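PDB 6L1O: aminotransferase, which transfers amino groups with pyridoxal phosphate as cofactor, as part of the pathway that makes the dipeptide antibiotic bacilysin. Local coordinates for residues D226-S238 and R247-Q259. Residues are numbered along the deposited sequence; the frame is centred on the assembly and turned at random.
With PLP (pyridoxal-5'-phosphate), chain E.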
loop_
_atom_site.group_PDB
_atom_site.type_symbol
_atom_site.label_atom_id
_atom_site.label_comp_id
_atom_site.label_asym_id
_atom_site.label_seq_id
_atom_site.Cartn_x
_atom_site.Cartn_y
_atom_site.Cartn_z
ATOM N N ASP B 226 14.277 21.362 -17.212
ATOM C CA ASP B 226 14.561 19.933 -17.467
ATOM C C ASP B 226 14.311 18.976 -16.282
ATOM O O ASP B 226 14.637 17.792 -16.370
ATOM C CB ASP B 226 15.985 19.720 -18.006
ATOM C CG ASP B 226 16.126 20.158 -19.469
ATOM O OD1 ASP B 226 15.159 19.984 -20.266
ATOM O OD2 ASP B 226 17.208 20.667 -19.804
ATOM N N ALA B 227 13.745 19.470 -15.191
ATOM C CA ALA B 227 13.423 18.583 -14.055
ATOM C C ALA B 227 12.369 17.566 -14.484
ATOM O O ALA B 227 12.499 16.384 -14.181
ATOM C CB ALA B 227 12.933 19.397 -12.863
ATOM N N LYS B 228 11.362 18.026 -15.233
ATOM C CA LYS B 228 10.267 17.179 -15.683
ATOM C C LYS B 228 10.712 16.192 -16.743
ATOM O O LYS B 228 10.042 15.195 -16.966
ATOM C CB LYS B 228 9.095 18.008 -16.247
ATOM C CG LYS B 228 7.788 17.912 -15.479
ATOM C CD LYS B 228 6.784 18.893 -16.095
ATOM C CE LYS B 228 5.692 19.240 -15.118
ATOM N NZ LYS B 228 4.687 20.102 -15.796
ATOM N N THR B 229 11.801 16.510 -17.425
ATOM C CA THR B 229 12.388 15.658 -18.424
ATOM C C THR B 229 13.092 14.456 -17.817
ATOM O O THR B 229 13.112 13.415 -18.440
ATOM C CB THR B 229 13.444 16.445 -19.269
ATOM O OG1 THR B 229 12.834 17.624 -19.811
ATOM C CG2 THR B 229 14.010 15.560 -20.405
ATOM N N VAL B 230 13.678 14.620 -16.616
ATOM C CA VAL B 230 14.522 13.598 -16.024
ATOM C C VAL B 230 13.920 12.918 -14.773
ATOM O O VAL B 230 14.363 11.827 -14.369
ATOM C CB VAL B 230 15.912 14.127 -15.669
ATOM C CG1 VAL B 230 16.578 14.787 -16.908
ATOM C CG2 VAL B 230 15.838 15.114 -14.500
ATOM N N GLY B 231 12.892 13.515 -14.169
ATOM C CA GLY B 231 12.512 12.995 -12.863
ATOM C C GLY B 231 11.134 13.332 -12.355
ATOM O O GLY B 231 10.247 13.650 -13.093
ATOM N N ALA B 232 10.992 13.185 -11.057
ATOM C CA ALA B 232 9.702 13.376 -10.392
ATOM C C ALA B 232 9.986 13.774 -8.959
ATOM O O ALA B 232 11.105 13.532 -8.461
ATOM C CB ALA B 232 8.893 12.101 -10.416
ATOM N N GLU B 233 8.990 14.371 -8.327
ATOM C CA GLU B 233 9.134 14.821 -6.944
ATOM C C GLU B 233 8.070 14.095 -6.110
ATOM O O GLU B 233 6.929 13.997 -6.527
ATOM C CB GLU B 233 8.977 16.319 -6.872
ATOM C CG GLU B 233 9.048 16.919 -5.487
ATOM C CD GLU B 233 9.330 18.415 -5.568
ATOM O OE1 GLU B 233 10.525 18.824 -5.427
ATOM O OE2 GLU B 233 8.357 19.141 -5.811
ATOM N N LEU B 234 8.498 13.572 -4.961
ATOM C CA LEU B 234 7.661 12.901 -4.028
ATOM C C LEU B 234 7.266 13.881 -2.919
ATOM O O LEU B 234 8.141 14.401 -2.215
ATOM C CB LEU B 234 8.372 11.681 -3.435
ATOM C CG LEU B 234 7.580 10.795 -2.457
ATOM C CD1 LEU B 234 6.438 10.084 -3.128
ATOM C CD2 LEU B 234 8.462 9.779 -1.801
ATOM N N TYR B 235 5.975 14.087 -2.765
ATOM C CA TYR B 235 5.389 14.994 -1.790
ATOM C C TYR B 235 4.549 14.178 -0.797
ATOM O O TYR B 235 3.677 13.426 -1.224
ATOM C CB TYR B 235 4.511 16.061 -2.461
ATOM C CG TYR B 235 4.163 17.214 -1.511
ATOM C CD1 TYR B 235 4.975 18.357 -1.430
ATOM C CD2 TYR B 235 3.176 17.074 -0.556
ATOM C CE1 TYR B 235 4.706 19.383 -0.524
ATOM C CE2 TYR B 235 2.921 18.078 0.370
ATOM C CZ TYR B 235 3.698 19.247 0.376
ATOM O OH TYR B 235 3.428 20.224 1.330
ATOM N N SER B 236 4.815 14.324 0.495
ATOM C CA SER B 236 4.035 13.646 1.561
ATOM C C SER B 236 3.088 14.582 2.339
ATOM O O SER B 236 3.402 15.739 2.603
ATOM C CB SER B 236 4.999 12.971 2.535
ATOM O OG SER B 236 4.273 12.318 3.582
ATOM N N PHE B 237 1.954 14.046 2.779
ATOM C CA PHE B 237 1.075 14.784 3.653
ATOM C C PHE B 237 1.580 14.748 5.104
ATOM O O PHE B 237 1.132 15.525 5.906
ATOM C CB PHE B 237 -0.365 14.240 3.543
ATOM C CG PHE B 237 -1.074 14.664 2.274
ATOM C CD1 PHE B 237 -1.908 15.750 2.228
ATOM C CD2 PHE B 237 -0.847 13.947 1.109
ATOM C CE1 PHE B 237 -2.497 16.161 1.017
ATOM C CE2 PHE B 237 -1.451 14.309 -0.083
ATOM C CZ PHE B 237 -2.242 15.443 -0.146
ATOM N N SER B 238 2.537 13.864 5.403
ATOM C CA SER B 238 2.860 13.492 6.767
ATOM C C SER B 238 3.379 14.633 7.591
ATOM O O SER B 238 2.828 14.937 8.642
ATOM C CB SER B 238 3.853 12.305 6.816
ATOM O OG SER B 238 3.272 11.157 6.208
ATOM N N ARG B 247 -1.306 8.264 6.026
ATOM C CA ARG B 247 -0.631 7.499 4.943
ATOM C C ARG B 247 -1.009 7.989 3.549
ATOM O O ARG B 247 -1.673 7.278 2.795
ATOM C CB ARG B 247 -0.895 6.002 5.082
ATOM C CG ARG B 247 -0.661 5.410 6.482
ATOM C CD ARG B 247 0.667 5.712 7.070
ATOM N NE ARG B 247 1.777 5.388 6.160
ATOM C CZ ARG B 247 2.786 6.173 5.910
ATOM N NH1 ARG B 247 2.882 7.364 6.491
ATOM N NH2 ARG B 247 3.734 5.794 5.053
ATOM N N MET B 248 -0.660 9.222 3.224
ATOM C CA MET B 248 -0.939 9.767 1.912
ATOM C C MET B 248 0.246 10.531 1.354
ATOM O O MET B 248 0.947 11.238 2.097
ATOM C CB MET B 248 -2.175 10.662 1.948
ATOM C CG MET B 248 -3.497 9.829 2.057
ATOM S SD MET B 248 -4.938 10.848 1.853
ATOM C CE MET B 248 -4.870 11.732 3.344
ATOM N N ALA B 249 0.486 10.374 0.048
ATOM C CA ALA B 249 1.571 11.018 -0.626
ATOM C C ALA B 249 1.300 11.035 -2.121
ATOM O O ALA B 249 0.390 10.328 -2.598
ATOM C CB ALA B 249 2.891 10.304 -0.293
ATOM N N PHE B 250 2.040 11.848 -2.874
ATOM C CA PHE B 250 1.893 11.798 -4.301
ATOM C C PHE B 250 3.206 12.050 -4.984
ATOM O O PHE B 250 4.146 12.539 -4.355
ATOM C CB PHE B 250 0.781 12.749 -4.787
ATOM C CG PHE B 250 0.997 14.187 -4.413
ATOM C CD1 PHE B 250 1.818 15.023 -5.194
ATOM C CD2 PHE B 250 0.417 14.714 -3.284
ATOM C CE1 PHE B 250 2.025 16.358 -4.846
ATOM C CE2 PHE B 250 0.629 16.037 -2.930
ATOM C CZ PHE B 250 1.407 16.862 -3.712
ATOM N N ALA B 251 3.303 11.616 -6.252
ATOM C CA ALA B 251 4.413 12.008 -7.107
ATOM C C ALA B 251 3.932 12.923 -8.191
ATOM O O ALA B 251 2.823 12.707 -8.757
ATOM C CB ALA B 251 5.119 10.834 -7.714
ATOM N N VAL B 252 4.728 13.944 -8.475
ATOM C CA VAL B 252 4.468 14.811 -9.613
ATOM C C VAL B 252 5.732 14.850 -10.460
ATOM O O VAL B 252 6.848 14.904 -9.916
ATOM C CB VAL B 252 4.067 16.230 -9.229
ATOM C CG1 VAL B 252 2.606 16.318 -8.949
ATOM C CG2 VAL B 252 4.870 16.736 -8.023
ATOM N N GLY B 253 5.559 14.797 -11.770
ATOM C CA GLY B 253 6.680 14.952 -12.695
ATOM C C GLY B 253 6.463 14.265 -14.042
ATOM O O GLY B 253 5.358 14.250 -14.563
ATOM N N ASN B 254 7.542 13.710 -14.556
ATOM C CA ASN B 254 7.616 13.182 -15.898
ATOM C C ASN B 254 6.498 12.193 -16.173
ATOM O O ASN B 254 6.352 11.194 -15.451
ATOM C CB ASN B 254 8.940 12.478 -16.061
ATOM C CG ASN B 254 9.110 11.909 -17.440
ATOM O OD1 ASN B 254 8.717 10.772 -17.673
ATOM N ND2 ASN B 254 9.679 12.711 -18.378
ATOM N N GLU B 255 5.741 12.440 -17.237
ATOM C CA GLU B 255 4.562 11.649 -17.554
ATOM C C GLU B 255 4.848 10.184 -17.865
ATOM O O GLU B 255 3.989 9.357 -17.662
ATOM C CB GLU B 255 3.741 12.308 -18.677
ATOM N N LYS B 256 6.049 9.867 -18.350
ATOM C CA LYS B 256 6.489 8.516 -18.563
ATOM C C LYS B 256 6.817 7.778 -17.286
ATOM O O LYS B 256 6.552 6.598 -17.170
ATOM C CB LYS B 256 7.707 8.428 -19.569
ATOM N N ILE B 257 7.366 8.480 -16.301
ATOM C CA ILE B 257 7.534 7.926 -14.968
ATOM C C ILE B 257 6.172 7.667 -14.351
ATOM O O ILE B 257 5.937 6.592 -13.796
ATOM C CB ILE B 257 8.395 8.876 -14.076
ATOM C CG1 ILE B 257 9.824 8.939 -14.595
ATOM C CG2 ILE B 257 8.468 8.390 -12.612
ATOM C CD1 ILE B 257 10.716 9.986 -13.907
ATOM N N ILE B 258 5.281 8.671 -14.424
ATOM C CA ILE B 258 3.959 8.542 -13.876
ATOM C C ILE B 258 3.195 7.367 -14.521
ATOM O O ILE B 258 2.497 6.630 -13.864
ATOM C CB ILE B 258 3.187 9.876 -13.978
ATOM C CG1 ILE B 258 3.901 10.985 -13.193
ATOM C CG2 ILE B 258 1.736 9.739 -13.550
ATOM C CD1 ILE B 258 4.083 10.649 -11.718
ATOM N N GLN B 259 3.365 7.185 -15.815
ATOM C CA GLN B 259 2.716 6.064 -16.506
ATOM C C GLN B 259 3.193 4.719 -15.990
ATOM O O GLN B 259 2.398 3.825 -15.801
ATOM C CB GLN B 259 2.977 6.171 -18.008
ATOM C CG GLN B 259 2.239 5.135 -18.836
ATOM C CD GLN B 259 2.830 5.011 -20.248
ATOM O OE1 GLN B 259 3.536 5.899 -20.736
ATOM N NE2 GLN B 259 2.557 3.885 -20.905
HETATM N N1 PLP E . 11.235 11.206 3.210
HETATM C C2 PLP E . 11.922 11.591 4.301
HETATM C C2A PLP E . 13.385 11.919 4.230
HETATM C C3 PLP E . 11.288 11.588 5.599
HETATM O O3 PLP E . 11.913 11.911 6.736
HETATM C C4 PLP E . 9.903 11.280 5.610
HETATM C C4A PLP E . 9.385 10.933 6.983
HETATM C C5 PLP E . 9.221 10.886 4.384
HETATM C C6 PLP E . 9.944 10.906 3.201
HETATM C C5A PLP E . 7.746 10.622 4.325
HETATM O O4P PLP E . 7.294 9.544 5.021
HETATM P P PLP E . 5.752 9.040 4.815
HETATM O O1P PLP E . 5.877 7.600 4.469
HETATM O O2P PLP E . 5.024 9.893 3.797
HETATM O O3P PLP E . 5.124 9.251 6.165
HETATM O O HOH W 1 0.659 10.679 5.384
#
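Phosphate oxygen O3P of the pyridoxal phosphate is gripped from both segments: S238 OG donates to it over 2.7 Å, and R247 NH1 reaches it at 2.9 Å on a nearly straight bond. R247 NH2 binds O1P, also at 2.9 Å, so the guanidinium meets the phosphate edge-on through two nitrogens, a two-pronged grip that suits arginine to an anion. Its chain folds back at chi2 and chi3 to bring the charge there. S236 OG, pointing from the strand end, donates to O2P and also accepts from S238 N, capping the short helix that follows. A water links S238 OG to M248 N.

Behind this phosphate cup, strands 231-236 and 249-253 run antiparallel in the mixed seven-stranded sheet of the fold type I PLP enzymes, to which the class I aminotransferases belong. E233 pairs with V252 and Y235 with F250, each through two backbone hydrogen bonds, while the small A249 and A251 share the other face with L234. F250, its ring swung between its own N and carbonyl carbon (chi1 58°), lies against Y235, whose CB makes a CH-pi contact 3.7 Å from the ring centroid. F237 CE2 meets the edge of the same ring, and M248 SD stands above the face of F237, 5.4 Å from its centroid; helix 274-285 packs on both residues.

At the far end G253 has backbone angles of 154/-143°, and a CB there would collide with G231 O and A232. N254 then turns the chain: its ND2 donates to K228 O at 2.9 Å, in the carbonyl plane, while OD1 caps helix 255-266 by accepting from I257 N.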